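Side-chain contacts in LAE5 (Uncultured bacterium, PDB 5JD3), which probably hydrolyses ester bonds, as an esterase of the GDSL-like lipase/acylhydrolase family recovered from a lake metagenome: residues R118-P123 against R170-V175; N86-L91 against D140-R145; A208-D213 against N218-Q223. One frame throughout, in Å; residues are numbered along the deposited sequence.

Contact 1: residues R118-P123 against R170-V175; sequences RQFDLP and RARMDV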
ATOM      1  N   ARG A 118      15.950   3.065  -3.052  1.00 28.08           N
ATOM      2  CA  ARG A 118      17.317   2.908  -2.563  1.00 24.07           C
ATOM      3  C   ARG A 118      18.323   2.736  -3.695  1.00 25.46           C
ATOM      4  O   ARG A 118      19.509   3.030  -3.534  1.00 24.18           O
ATOM      5  CB  ARG A 118      17.408   1.722  -1.601  1.00 19.94           C
ATOM      6  CG  ARG A 118      16.585   1.875  -0.327  1.00 21.06           C
ATOM      7  CD  ARG A 118      17.089   3.011   0.559  1.00 23.07           C
ATOM      8  NE  ARG A 118      16.522   4.305   0.189  1.00 25.47           N
ATOM      9  CZ  ARG A 118      15.344   4.754   0.610  1.00 26.44           C
ATOM     10  NH1 ARG A 118      14.908   5.944   0.222  1.00 23.37           N
ATOM     11  NH2 ARG A 118      14.601   4.012   1.420  1.00 23.66           N
ATOM     12  N   GLN A 119      17.847   2.267  -4.843  1.00 24.27           N
ATOM     13  CA  GLN A 119      18.712   2.075  -6.000  1.00 28.11           C
ATOM     14  C   GLN A 119      19.104   3.410  -6.628  1.00 29.18           C
ATOM     15  O   GLN A 119      19.960   3.458  -7.511  1.00 36.78           O
ATOM     16  CB  GLN A 119      18.025   1.189  -7.042  1.00 30.25           C
ATOM     17  CG  GLN A 119      17.554  -0.153  -6.503  1.00 29.65           C
ATOM     18  CD  GLN A 119      16.844  -0.986  -7.552  1.00 35.63           C
ATOM     19  OE1 GLN A 119      17.260  -1.035  -8.710  1.00 39.78           O
ATOM     20  NE2 GLN A 119      15.763  -1.645  -7.150  1.00 32.40           N
ATOM     21  N   PHE A 120      18.485   4.493  -6.165  1.00 25.06           N
ATOM     22  CA  PHE A 120      18.723   5.807  -6.754  1.00 28.36           C
ATOM     23  C   PHE A 120      19.293   6.839  -5.776  1.00 28.84           C
ATOM     24  O   PHE A 120      20.097   7.682  -6.173  1.00 34.00           O
ATOM     25  CB  PHE A 120      17.431   6.338  -7.379  1.00 26.96           C
ATOM     26  CG  PHE A 120      16.968   5.544  -8.569  1.00 26.17           C
ATOM     27  CD1 PHE A 120      17.512   5.773  -9.822  1.00 28.67           C
ATOM     28  CD2 PHE A 120      15.996   4.567  -8.435  1.00 27.91           C
ATOM     29  CE1 PHE A 120      17.095   5.044 -10.920  1.00 33.60           C
ATOM     30  CE2 PHE A 120      15.572   3.834  -9.530  1.00 30.18           C
ATOM     31  CZ  PHE A 120      16.124   4.073 -10.774  1.00 31.47           C
ATOM     32  N   ASP A 121      18.889   6.788  -4.509  1.00 22.99           N
ATOM     33  CA  ASP A 121      19.453   7.719  -3.530  1.00 26.85           C
ATOM     34  C   ASP A 121      20.649   7.098  -2.808  1.00 26.37           C
ATOM     35  O   ASP A 121      21.433   7.801  -2.173  1.00 30.06           O
ATOM     36  CB  ASP A 121      18.392   8.185  -2.522  1.00 31.65           C
ATOM     37  CG  ASP A 121      17.668   7.038  -1.839  1.00 34.36           C
ATOM     38  OD1 ASP A 121      18.180   5.900  -1.843  1.00 36.66           O
ATOM     39  OD2 ASP A 121      16.577   7.285  -1.280  1.00 34.74           O
ATOM     40  N   LEU A 122      20.782   5.779  -2.916  1.00 30.19           N
ATOM     41  CA  LEU A 122      21.957   5.074  -2.412  1.00 31.17           C
ATOM     42  C   LEU A 122      22.484   4.094  -3.459  1.00 29.67           C
ATOM     43  O   LEU A 122      22.472   2.883  -3.239  1.00 33.11           O
ATOM     44  CB  LEU A 122      21.630   4.327  -1.118  1.00 32.18           C
ATOM     45  CG  LEU A 122      21.226   5.152   0.105  1.00 29.65           C
ATOM     46  CD1 LEU A 122      20.857   4.233   1.258  1.00 24.88           C
ATOM     47  CD2 LEU A 122      22.341   6.102   0.512  1.00 31.47           C
ATOM     48  N   PRO A 123      22.960   4.617  -4.602  1.00 32.39           N
ATOM     49  CA  PRO A 123      23.306   3.779  -5.756  1.00 34.26           C
ATOM     50  C   PRO A 123      24.532   2.900  -5.529  1.00 35.68           C
ATOM     51  O   PRO A 123      24.697   1.893  -6.219  1.00 37.21           O
ATOM     52  CB  PRO A 123      23.586   4.804  -6.868  1.00 35.43           C
ATOM     53  CG  PRO A 123      23.113   6.128  -6.335  1.00 35.07           C
ATOM     54  CD  PRO A 123      23.257   6.035  -4.857  1.00 31.43           C
ATOM     55  N   ARG A 170      11.057   6.612 -12.298  1.00 29.17           N
ATOM     56  CA  ARG A 170       9.664   6.382 -12.671  1.00 28.20           C
ATOM     57  C   ARG A 170       9.540   5.128 -13.531  1.00 29.37           C
ATOM     58  O   ARG A 170       8.645   4.309 -13.323  1.00 24.09           O
ATOM     59  CB  ARG A 170       9.090   7.591 -13.416  1.00 24.12           C
ATOM     60  CG  ARG A 170       7.720   7.339 -14.038  1.00 26.67           C
ATOM     61  CD  ARG A 170       6.687   6.956 -12.987  1.00 24.43           C
ATOM     62  NE  ARG A 170       5.535   6.272 -13.569  1.00 24.33           N
ATOM     63  CZ  ARG A 170       4.404   6.873 -13.927  1.00 27.94           C
ATOM     64  NH1 ARG A 170       3.413   6.162 -14.447  1.00 26.13           N
ATOM     65  NH2 ARG A 170       4.260   8.182 -13.765  1.00 24.35           N
ATOM     66  N   ALA A 171      10.446   4.985 -14.492  1.00 23.16           N
ATOM     67  CA  ALA A 171      10.462   3.815 -15.363  1.00 29.52           C
ATOM     68  C   ALA A 171      10.784   2.556 -14.568  1.00 30.00           C
ATOM     69  O   ALA A 171      10.247   1.484 -14.844  1.00 23.60           O
ATOM     70  CB  ALA A 171      11.465   4.004 -16.488  1.00 30.27           C
ATOM     71  N   ARG A 172      11.666   2.697 -13.582  1.00 26.95           N
ATOM     72  CA  ARG A 172      12.023   1.592 -12.701  1.00 23.08           C
ATOM     73  C   ARG A 172      10.850   1.237 -11.796  1.00 26.60           C
ATOM     74  O   ARG A 172      10.590   0.064 -11.529  1.00 28.81           O
ATOM     75  CB  ARG A 172      13.249   1.950 -11.858  1.00 24.53           C
ATOM     76  CG  ARG A 172      13.806   0.805 -11.024  1.00 29.95           C
ATOM     77  CD  ARG A 172      14.480  -0.241 -11.896  1.00 36.39           C
ATOM     78  NE  ARG A 172      15.337  -1.132 -11.119  1.00 39.34           N
ATOM     79  CZ  ARG A 172      16.019  -2.150 -11.635  1.00 41.27           C
ATOM     80  NH1 ARG A 172      15.946  -2.409 -12.933  1.00 42.20           N
ATOM     81  NH2 ARG A 172      16.775  -2.908 -10.852  1.00 42.33           N
ATOM     82  N   MET A 173      10.146   2.261 -11.324  1.00 22.52           N
ATOM     83  CA  MET A 173       8.977   2.060 -10.478  1.00 22.92           C
ATOM     84  C   MET A 173       7.875   1.361 -11.268  1.00 25.77           C
ATOM     85  O   MET A 173       7.095   0.586 -10.715  1.00 28.30           O
ATOM     86  CB  MET A 173       8.475   3.395  -9.922  1.00 24.37           C
ATOM     87  CG  MET A 173       7.476   3.262  -8.784  1.00 25.90           C
ATOM     88  SD  MET A 173       8.225   2.643  -7.263  1.00 25.22           S
ATOM     89  CE  MET A 173       9.171   4.072  -6.737  1.00 19.91           C
ATOM     90  N   ASP A 174       7.824   1.641 -12.568  1.00 27.95           N
ATOM     91  CA  ASP A 174       6.870   0.989 -13.459  1.00 32.73           C
ATOM     92  C   ASP A 174       7.186  -0.494 -13.611  1.00 32.99           C
ATOM     93  O   ASP A 174       6.286  -1.313 -13.794  1.00 29.60           O
ATOM     94  CB  ASP A 174       6.862   1.666 -14.832  1.00 36.88           C
ATOM     95  CG  ASP A 174       6.258   3.055 -14.795  1.00 43.61           C
ATOM     96  OD1 ASP A 174       5.450   3.329 -13.884  1.00 42.60           O
ATOM     97  OD2 ASP A 174       6.591   3.872 -15.680  1.00 47.05           O
ATOM     98  N   VAL A 175       8.470  -0.832 -13.540  1.00 34.02           N
ATOM     99  CA  VAL A 175       8.903  -2.222 -13.620  1.00 30.60           C
ATOM    100  C   VAL A 175       8.343  -3.026 -12.454  1.00 29.19           C
ATOM    101  O   VAL A 175       7.782  -4.106 -12.640  1.00 27.85           O
ATOM    102  CB  VAL A 175      10.442  -2.339 -13.628  1.00 24.55           C
ATOM    103  CG1 VAL A 175      10.871  -3.792 -13.483  1.00 24.82           C
ATOM    104  CG2 VAL A 175      11.017  -1.726 -14.895  1.00 25.51           C
TER
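Gln-119 and Arg-172 make the polar half of this surface contact between two helices. The amide oxygen OE1 of Gln-119 accepts from NH2 of Arg-172 at 2.9 Å, on a lone pair in the carbonyl plane, though the bond is bent to 135° at the hydrogen. A weak second bond reaches the same OE1 from Arg-172 NE, 3.1 Å away, so one oxygen is shared by NE and NH2 at the edge of the guanidinium, a little out of its plane, and neither N-H points straight at it. The two flat groups stand nearly perpendicular, 86° apart. On the other branch of the amide, NE2 of Gln-119 bonds to the hydroxyl of Tyr-176 and to the backbone oxygen of Asp-115, which fixes the rotation of the amide.

The apolar half is Phe-120 against the stem of the same arginine. CZ of Phe-120 lies 3.7 Å from CB of Arg-172, and CE2 of Phe-120 is 3.8 Å from CG of Arg-172, so methylenes meet the ring at its edge rather than over a face. With its CG anti to the backbone N (chi1 -173°) and a bend at chi2, Arg-172 passes the ring and brings its guanidinium to Gln-119.

The contact joins the C-terminal end of helix 113-121 to the early turns of helix 168-187, where Phe-120 also touches Ala-168 and Met-169 and Arg-172 leans on Val-116.

Contact 2: residues N86-L91 against D140-R145; sequences NTVRDL and DELVAR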
ATOM      1  N   ASN A  86      10.584   0.346   5.064  1.00 27.94           N
ATOM      2  CA  ASN A  86      10.472  -1.076   4.757  1.00 30.73           C
ATOM      3  C   ASN A  86      10.530  -1.417   3.274  1.00 31.43           C
ATOM      4  O   ASN A  86       9.951  -0.726   2.435  1.00 26.32           O
ATOM      5  CB  ASN A  86       9.174  -1.635   5.341  1.00 33.56           C
ATOM      6  CG  ASN A  86       9.346  -2.151   6.754  1.00 37.48           C
ATOM      7  OD1 ASN A  86       8.808  -3.200   7.111  1.00 37.10           O
ATOM      8  ND2 ASN A  86      10.107  -1.424   7.563  1.00 36.79           N
ATOM      9  N   THR A  87      11.245  -2.494   2.966  1.00 32.56           N
ATOM     10  CA  THR A  87      11.189  -3.116   1.652  1.00 30.08           C
ATOM     11  C   THR A  87      10.370  -4.394   1.780  1.00 26.72           C
ATOM     12  O   THR A  87       9.881  -4.711   2.864  1.00 25.37           O
ATOM     13  CB  THR A  87      12.591  -3.435   1.103  1.00 32.88           C
ATOM     14  OG1 THR A  87      13.229  -4.402   1.946  1.00 34.51           O
ATOM     15  CG2 THR A  87      13.442  -2.174   1.045  1.00 34.01           C
ATOM     16  N   VAL A  88      10.220  -5.130   0.684  1.00 27.64           N
ATOM     17  CA  VAL A  88       9.497  -6.395   0.735  1.00 28.16           C
ATOM     18  C   VAL A  88      10.314  -7.411   1.536  1.00 30.39           C
ATOM     19  O   VAL A  88       9.778  -8.389   2.055  1.00 31.14           O
ATOM     20  CB  VAL A  88       9.193  -6.941  -0.679  1.00 30.00           C
ATOM     21  CG1 VAL A  88      10.456  -7.479  -1.336  1.00 25.95           C
ATOM     22  CG2 VAL A  88       8.115  -8.014  -0.617  1.00 33.23           C
ATOM     23  N   ARG A  89      11.615  -7.153   1.643  1.00 31.86           N
ATOM     24  CA  ARG A  89      12.510  -7.970   2.449  1.00 34.94           C
ATOM     25  C   ARG A  89      12.172  -7.831   3.931  1.00 34.31           C
ATOM     26  O   ARG A  89      12.161  -8.813   4.673  1.00 34.53           O
ATOM     27  CB  ARG A  89      13.966  -7.571   2.193  1.00 38.77           C
ATOM     28  CG  ARG A  89      14.997  -8.428   2.905  1.00 44.81           C
ATOM     29  CD  ARG A  89      16.403  -7.878   2.699  1.00 50.09           C
ATOM     30  NE  ARG A  89      16.894  -8.106   1.342  1.00 54.63           N
ATOM     31  CZ  ARG A  89      17.589  -7.217   0.638  1.00 53.04           C
ATOM     32  NH1 ARG A  89      17.873  -6.030   1.158  1.00 57.12           N
ATOM     33  NH2 ARG A  89      17.997  -7.513  -0.588  1.00 46.82           N
ATOM     34  N   ASP A  90      11.888  -6.601   4.350  1.00 33.79           N
ATOM     35  CA  ASP A  90      11.526  -6.321   5.735  1.00 35.97           C
ATOM     36  C   ASP A  90      10.147  -6.876   6.078  1.00 35.05           C
ATOM     37  O   ASP A  90       9.910  -7.325   7.199  1.00 33.48           O
ATOM     38  CB  ASP A  90      11.559  -4.813   6.002  1.00 37.95           C
ATOM     39  CG  ASP A  90      12.930  -4.210   5.772  1.00 48.34           C
ATOM     40  OD1 ASP A  90      13.938  -4.900   6.034  1.00 55.75           O
ATOM     41  OD2 ASP A  90      13.001  -3.045   5.329  1.00 50.79           O
ATOM     42  N   LEU A  91       9.241  -6.836   5.106  1.00 32.61           N
ATOM     43  CA  LEU A  91       7.882  -7.335   5.293  1.00 33.41           C
ATOM     44  C   LEU A  91       7.864  -8.829   5.588  1.00 34.35           C
ATOM     45  O   LEU A  91       7.148  -9.288   6.477  1.00 38.08           O
ATOM     46  CB  LEU A  91       7.031  -7.042   4.055  1.00 32.93           C
ATOM     47  CG  LEU A  91       6.073  -5.851   4.134  1.00 32.24           C
ATOM     48  CD1 LEU A  91       6.812  -4.583   4.525  1.00 28.80           C
ATOM     49  CD2 LEU A  91       5.346  -5.669   2.810  1.00 30.34           C
ATOM     50  N   ASP A 140       5.520 -12.687  -4.387  1.00 34.03           N
ATOM     51  CA  ASP A 140       4.719 -13.836  -4.794  1.00 38.82           C
ATOM     52  C   ASP A 140       4.612 -14.853  -3.664  1.00 40.68           C
ATOM     53  O   ASP A 140       3.572 -15.485  -3.477  1.00 45.27           O
ATOM     54  CB  ASP A 140       5.324 -14.488  -6.041  1.00 39.61           C
ATOM     55  CG  ASP A 140       4.644 -15.792  -6.408  1.00 44.95           C
ATOM     56  OD1 ASP A 140       3.653 -15.753  -7.166  1.00 43.65           O
ATOM     57  OD2 ASP A 140       5.106 -16.857  -5.946  1.00 49.77           O
ATOM     58  N   GLU A 141       5.683 -15.053  -2.922  1.00 36.76           N
ATOM     59  CA  GLU A 141       5.695 -15.976  -1.799  1.00 35.55           C
ATOM     60  C   GLU A 141       4.838 -15.532  -0.629  1.00 34.03           C
ATOM     61  O   GLU A 141       4.162 -16.319  -0.034  1.00 29.99           O
ATOM     62  CB  GLU A 141       7.111 -16.361  -1.393  1.00 37.51           C
ATOM     63  CG  GLU A 141       7.311 -16.943   0.003  1.00 42.17           C
ATOM     64  CD  GLU A 141       6.732 -18.356   0.274  1.00 98.22           C
ATOM     65  OE1 GLU A 141       6.313 -19.100  -0.659  1.00 99.10           O
ATOM     66  OE2 GLU A 141       6.688 -18.758   1.458  1.00 97.53           O
ATOM     67  N   LEU A 142       4.877 -14.251  -0.313  1.00 31.09           N
ATOM     68  CA  LEU A 142       4.025 -13.727   0.749  1.00 31.36           C
ATOM     69  C   LEU A 142       2.554 -13.909   0.399  1.00 31.27           C
ATOM     70  O   LEU A 142       1.747 -14.308   1.240  1.00 31.94           O
ATOM     71  CB  LEU A 142       4.322 -12.249   1.004  1.00 28.87           C
ATOM     72  CG  LEU A 142       5.701 -11.901   1.566  1.00 29.47           C
ATOM     73  CD1 LEU A 142       5.838 -10.397   1.741  1.00 30.94           C
ATOM     74  CD2 LEU A 142       5.940 -12.622   2.884  1.00 26.43           C
ATOM     75  N   VAL A 143       2.215 -13.613  -0.850  1.00 30.34           N
ATOM     76  CA  VAL A 143       0.846 -13.746  -1.330  1.00 30.71           C
ATOM     77  C   VAL A 143       0.409 -15.207  -1.351  1.00 31.79           C
ATOM     78  O   VAL A 143      -0.704 -15.535  -0.935  1.00 34.83           O
ATOM     79  CB  VAL A 143       0.690 -13.138  -2.738  1.00 32.16           C
ATOM     80  CG1 VAL A 143      -0.615 -13.581  -3.371  1.00 31.46           C
ATOM     81  CG2 VAL A 143       0.774 -11.618  -2.671  1.00 28.63           C
ATOM     82  N   ALA A 144       1.295 -16.081  -1.819  1.00 33.71           N
ATOM     83  CA  ALA A 144       1.000 -17.509  -1.912  1.00 38.29           C
ATOM     84  C   ALA A 144       0.666 -18.115  -0.550  1.00 43.59           C
ATOM     85  O   ALA A 144      -0.161 -19.022  -0.454  1.00 45.21           O
ATOM     86  CB  ALA A 144       2.171 -18.248  -2.543  1.00 35.78           C
ATOM     87  N   ARG A 145       1.309 -17.611   0.499  1.00 45.19           N
ATOM     88  CA  ARG A 145       1.070 -18.106   1.850  1.00 46.06           C
ATOM     89  C   ARG A 145      -0.156 -17.464   2.494  1.00 44.72           C
ATOM     90  O   ARG A 145      -0.733 -18.017   3.429  1.00 44.09           O
ATOM     91  CB  ARG A 145       2.292 -17.863   2.739  1.00 53.00           C
ATOM     92  CG  ARG A 145       3.496 -18.734   2.426  1.00 62.44           C
ATOM     93  CD  ARG A 145       4.144 -19.238   3.709  1.00 70.55           C
ATOM     94  NE  ARG A 145       4.377 -18.162   4.670  1.00 73.72           N
ATOM     95  CZ  ARG A 145       5.547 -17.557   4.849  1.00 77.33           C
ATOM     96  NH1 ARG A 145       6.602 -17.924   4.135  1.00 79.94           N
ATOM     97  NH2 ARG A 145       5.663 -16.589   5.747  1.00 77.56           N
TER
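Val-88, Leu-91 and Leu-142 form a small, buried, wholly apolar contact between the first turn of helix 88-100 and the later part of helix 132-146. No hydrogen bond crosses it. A single methyl does the work: CD1 of Leu-142 lies 4.1 Å from CG2 of Val-88 and 4.2 Å from CB of Leu-91, so the leucine tip meets residues three apart on the facing helix. These are ordinary van der Waals distances without strain, and only 99 Å² is buried in all. Val-88 holds CG2 anti to its backbone N, alongside the carbonyl carbon, and this branch faces the leucine. Leu-142 extends straight beyond CG (chi2 179°), which carries CD1 across to the other helix.

The start of helix 88-100 is held by a capping box. Thr-87 at the N-cap accepts weakly from the backbone N of Arg-89 through its OG1, and the Thr-87 N gives a 3.0 Å bond to OD2 of Asp-90, reaching it from above the carboxylate plane. Val-88 N, in the same turn, bonds to Asp-115 OD1 of helix 113-121. The first turn that presents Val-88 is thus held both by its own cap and by Asp-115.

Beyond these three residues, Leu-142 also packs on Ala-92 and Trp-95 of helix 88-100, and Leu-91 touches Ile-111 just past strand 106-110. Val-143, next along helix 132-146, turns instead to Val-183 and His-187 of helix 168-187, so helix 132-146 packs against both helix 88-100 and helix 168-187.

Contact 3: residues A208-D213 against N218-Q223; sequences AQLAWD and NLAGHQ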
ATOM      1  N   ALA A 208       4.920  18.910  -7.301  1.00 29.11           N
ATOM      2  CA  ALA A 208       5.234  19.761  -6.157  1.00 25.58           C
ATOM      3  C   ALA A 208       3.984  20.122  -5.360  1.00 28.37           C
ATOM      4  O   ALA A 208       4.052  20.357  -4.153  1.00 27.46           O
ATOM      5  CB  ALA A 208       5.946  21.023  -6.620  1.00 23.29           C
ATOM      6  N   GLN A 209       2.842  20.162  -6.039  1.00 30.23           N
ATOM      7  CA  GLN A 209       1.574  20.478  -5.393  1.00 30.76           C
ATOM      8  C   GLN A 209       1.164  19.365  -4.429  1.00 26.94           C
ATOM      9  O   GLN A 209       0.408  19.596  -3.484  1.00 25.54           O
ATOM     10  CB  GLN A 209       0.485  20.712  -6.447  1.00 31.47           C
ATOM     11  CG  GLN A 209      -0.810  21.301  -5.908  1.00 32.02           C
ATOM     12  CD  GLN A 209      -1.816  20.241  -5.505  1.00 33.66           C
ATOM     13  OE1 GLN A 209      -1.617  19.052  -5.755  1.00 31.95           O
ATOM     14  NE2 GLN A 209      -2.902  20.667  -4.872  1.00 39.58           N
ATOM     15  N   LEU A 210       1.675  18.160  -4.669  1.00 27.79           N
ATOM     16  CA  LEU A 210       1.373  17.012  -3.817  1.00 29.44           C
ATOM     17  C   LEU A 210       2.523  16.656  -2.882  1.00 29.19           C
ATOM     18  O   LEU A 210       2.327  16.507  -1.677  1.00 29.53           O
ATOM     19  CB  LEU A 210       1.023  15.789  -4.667  1.00 29.43           C
ATOM     20  CG  LEU A 210      -0.380  15.716  -5.264  1.00 28.53           C
ATOM     21  CD1 LEU A 210      -0.603  14.353  -5.896  1.00 30.41           C
ATOM     22  CD2 LEU A 210      -1.435  15.999  -4.207  1.00 27.07           C
ATOM     23  N   ALA A 211       3.720  16.511  -3.442  1.00 30.67           N
ATOM     24  CA  ALA A 211       4.866  16.048  -2.670  1.00 29.15           C
ATOM     25  C   ALA A 211       6.179  16.609  -3.199  1.00 28.53           C
ATOM     26  O   ALA A 211       6.512  16.436  -4.371  1.00 26.25           O
ATOM     27  CB  ALA A 211       4.912  14.529  -2.664  1.00 24.37           C
ATOM     28  N   TRP A 212       6.924  17.277  -2.323  1.00 29.17           N
ATOM     29  CA  TRP A 212       8.234  17.811  -2.678  1.00 26.23           C
ATOM     30  C   TRP A 212       9.185  16.704  -3.126  1.00 23.75           C
ATOM     31  O   TRP A 212       9.949  16.882  -4.073  1.00 26.44           O
ATOM     32  CB  TRP A 212       8.843  18.578  -1.501  1.00 27.19           C
ATOM     33  CG  TRP A 212       8.382  20.004  -1.392  1.00 27.64           C
ATOM     34  CD1 TRP A 212       7.412  20.614  -2.135  1.00 28.57           C
ATOM     35  CD2 TRP A 212       8.884  21.001  -0.492  1.00 30.07           C
ATOM     36  NE1 TRP A 212       7.276  21.927  -1.749  1.00 29.63           N
ATOM     37  CE2 TRP A 212       8.167  22.189  -0.742  1.00 30.08           C
ATOM     38  CE3 TRP A 212       9.868  21.003   0.503  1.00 26.80           C
ATOM     39  CZ2 TRP A 212       8.405  23.367  -0.035  1.00 25.83           C
ATOM     40  CZ3 TRP A 212      10.101  22.173   1.204  1.00 28.43           C
ATOM     41  CH2 TRP A 212       9.373  23.338   0.931  1.00 28.38           C
ATOM     42  N   ASP A 213       9.130  15.559  -2.450  1.00 26.35           N
ATOM     43  CA  ASP A 213      10.011  14.443  -2.781  1.00 25.71           C
ATOM     44  C   ASP A 213       9.337  13.421  -3.695  1.00 25.18           C
ATOM     45  O   ASP A 213       9.878  12.341  -3.931  1.00 24.27           O
ATOM     46  CB  ASP A 213      10.517  13.754  -1.505  1.00 27.71           C
ATOM     47  CG  ASP A 213       9.391  13.218  -0.626  1.00 23.03           C
ATOM     48  OD1 ASP A 213       8.253  13.048  -1.110  1.00 23.71           O
ATOM     49  OD2 ASP A 213       9.656  12.953   0.565  1.00 24.09           O
ATOM     50  N   ASN A 218       0.967  15.349   0.635  1.00 29.14           N
ATOM     51  CA  ASN A 218       0.091  15.960   1.625  1.00 30.37           C
ATOM     52  C   ASN A 218      -1.182  15.129   1.754  1.00 24.43           C
ATOM     53  O   ASN A 218      -1.279  14.048   1.172  1.00 27.51           O
ATOM     54  CB  ASN A 218      -0.235  17.411   1.252  1.00 28.86           C
ATOM     55  CG  ASN A 218      -0.738  17.556  -0.175  1.00 29.92           C
ATOM     56  OD1 ASN A 218      -1.126  16.581  -0.817  1.00 32.27           O
ATOM     57  ND2 ASN A 218      -0.736  18.787  -0.675  1.00 31.49           N
ATOM     58  N   LEU A 219      -2.153  15.627   2.511  1.00 22.32           N
ATOM     59  CA  LEU A 219      -3.385  14.877   2.736  1.00 24.71           C
ATOM     60  C   LEU A 219      -4.124  14.606   1.427  1.00 27.24           C
ATOM     61  O   LEU A 219      -4.745  13.555   1.262  1.00 30.71           O
ATOM     62  CB  LEU A 219      -4.300  15.622   3.709  1.00 25.16           C
ATOM     63  CG  LEU A 219      -5.439  14.780   4.285  1.00 28.53           C
ATOM     64  CD1 LEU A 219      -4.881  13.613   5.089  1.00 28.77           C
ATOM     65  CD2 LEU A 219      -6.367  15.629   5.138  1.00 31.63           C
ATOM     66  N   ALA A 220      -4.044  15.556   0.498  1.00 24.97           N
ATOM     67  CA  ALA A 220      -4.675  15.416  -0.809  1.00 27.33           C
ATOM     68  C   ALA A 220      -4.117  14.215  -1.565  1.00 26.58           C
ATOM     69  O   ALA A 220      -4.860  13.476  -2.212  1.00 23.44           O
ATOM     70  CB  ALA A 220      -4.493  16.685  -1.625  1.00 28.10           C
ATOM     71  N   GLY A 221      -2.803  14.028  -1.477  1.00 23.33           N
ATOM     72  CA  GLY A 221      -2.147  12.907  -2.121  1.00 24.42           C
ATOM     73  C   GLY A 221      -2.570  11.580  -1.524  1.00 28.36           C
ATOM     74  O   GLY A 221      -2.766  10.599  -2.242  1.00 25.92           O
ATOM     75  N   HIS A 222      -2.712  11.548  -0.203  1.00 26.40           N
ATOM     76  CA  HIS A 222      -3.173  10.347   0.483  1.00 22.37           C
ATOM     77  C   HIS A 222      -4.629  10.051   0.137  1.00 23.98           C
ATOM     78  O   HIS A 222      -5.050   8.894   0.127  1.00 20.89           O
ATOM     79  CB  HIS A 222      -3.005  10.490   1.997  1.00 23.61           C
ATOM     80  CG  HIS A 222      -1.607  10.253   2.475  1.00 28.00           C
ATOM     81  ND1 HIS A 222      -1.095   8.989   2.681  1.00 26.48           N
ATOM     82  CD2 HIS A 222      -0.613  11.116   2.792  1.00 29.77           C
ATOM     83  CE1 HIS A 222       0.152   9.084   3.104  1.00 26.27           C
ATOM     84  NE2 HIS A 222       0.470  10.364   3.180  1.00 28.71           N
ATOM     85  N   GLN A 223      -5.394  11.101  -0.147  1.00 23.69           N
ATOM     86  CA  GLN A 223      -6.787  10.937  -0.542  1.00 26.62           C
ATOM     87  C   GLN A 223      -6.864  10.305  -1.929  1.00 28.51           C
ATOM     88  O   GLN A 223      -7.787   9.548  -2.226  1.00 29.01           O
ATOM     89  CB  GLN A 223      -7.520  12.280  -0.521  1.00 27.31           C
ATOM     90  CG  GLN A 223      -9.032  12.163  -0.658  1.00 25.91           C
ATOM     91  CD  GLN A 223      -9.688  11.565   0.572  1.00 30.37           C
ATOM     92  OE1 GLN A 223      -9.740  12.194   1.629  1.00 29.10           O
ATOM     93  NE2 GLN A 223     -10.191  10.343   0.440  1.00 22.52           N
TER
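Asn-218 ties the loop 208-213 to the start of helix 219-232, and the close part of the contact gathers round it and Leu-210. The backbone N of Asn-218 bonds to the carbonyl oxygen of Leu-210 at 2.9 Å. Its side chain turns back over the first turn: CG stands between the backbone N and the carbonyl carbon (chi1 51°), which lets OD1 of Asn-218 accept from Gly-221 N at 3.1 Å. The CD2 methyl of Leu-210 fits beside this cap, 3.5 Å from Asn-218 OD1 and 3.6 Å from the N of Gly-221, where the helix has no side chain in its way. Leu-210 is buried, with Phe-198 and Tyr-201 of helix 194-201 also against it.

Outward the contact is looser. The amide ND2 of Asn-218 reaches the Gln-209 carbonyl O in a weak bond of 3.1 Å, bent to 124°, and CB of Ala-220 stands 4.1 Å from CD2 of Leu-210. Gln-209 and Ala-220 are both partly exposed; the Gln-209 amide oxygen bonds to the Tyr-201 hydroxyl. Replacing Asn-218 with an alanine would probably leave Gly-221 N without its side-chain cap and the Gln-209 carbonyl without its weak donor.

This is an asparagine N-cap on the last helix of the fold. The loop it holds carries Asp-213, whose OD2 bonds to His-216 ND1, consistent with the Ser-His-Asp triad of GDSL-family hydrolases.

Contacts 1 and 2 alternate along the chain, 86-91, 118-123, 140-145, 170-175, while contact 3 follows both, at 208-213 and 218-223. The centres of contacts 1 and 2 lie about 19 Å apart. Those of contacts 1 and 3 are about 20 Å apart, and those of contacts 2 and 3 about 27 Å, on opposite sides of the chain's centre. None touches another. Helices 113-121 and 132-146, one from each of the first two contacts, are consecutive, and helix 168-187 serves contact 1 and packs on helix 132-146. The first two thus join helices connecting strands of the parallel sheet, whereas contact 3 holds the loop that carries the probable catalytic aspartate.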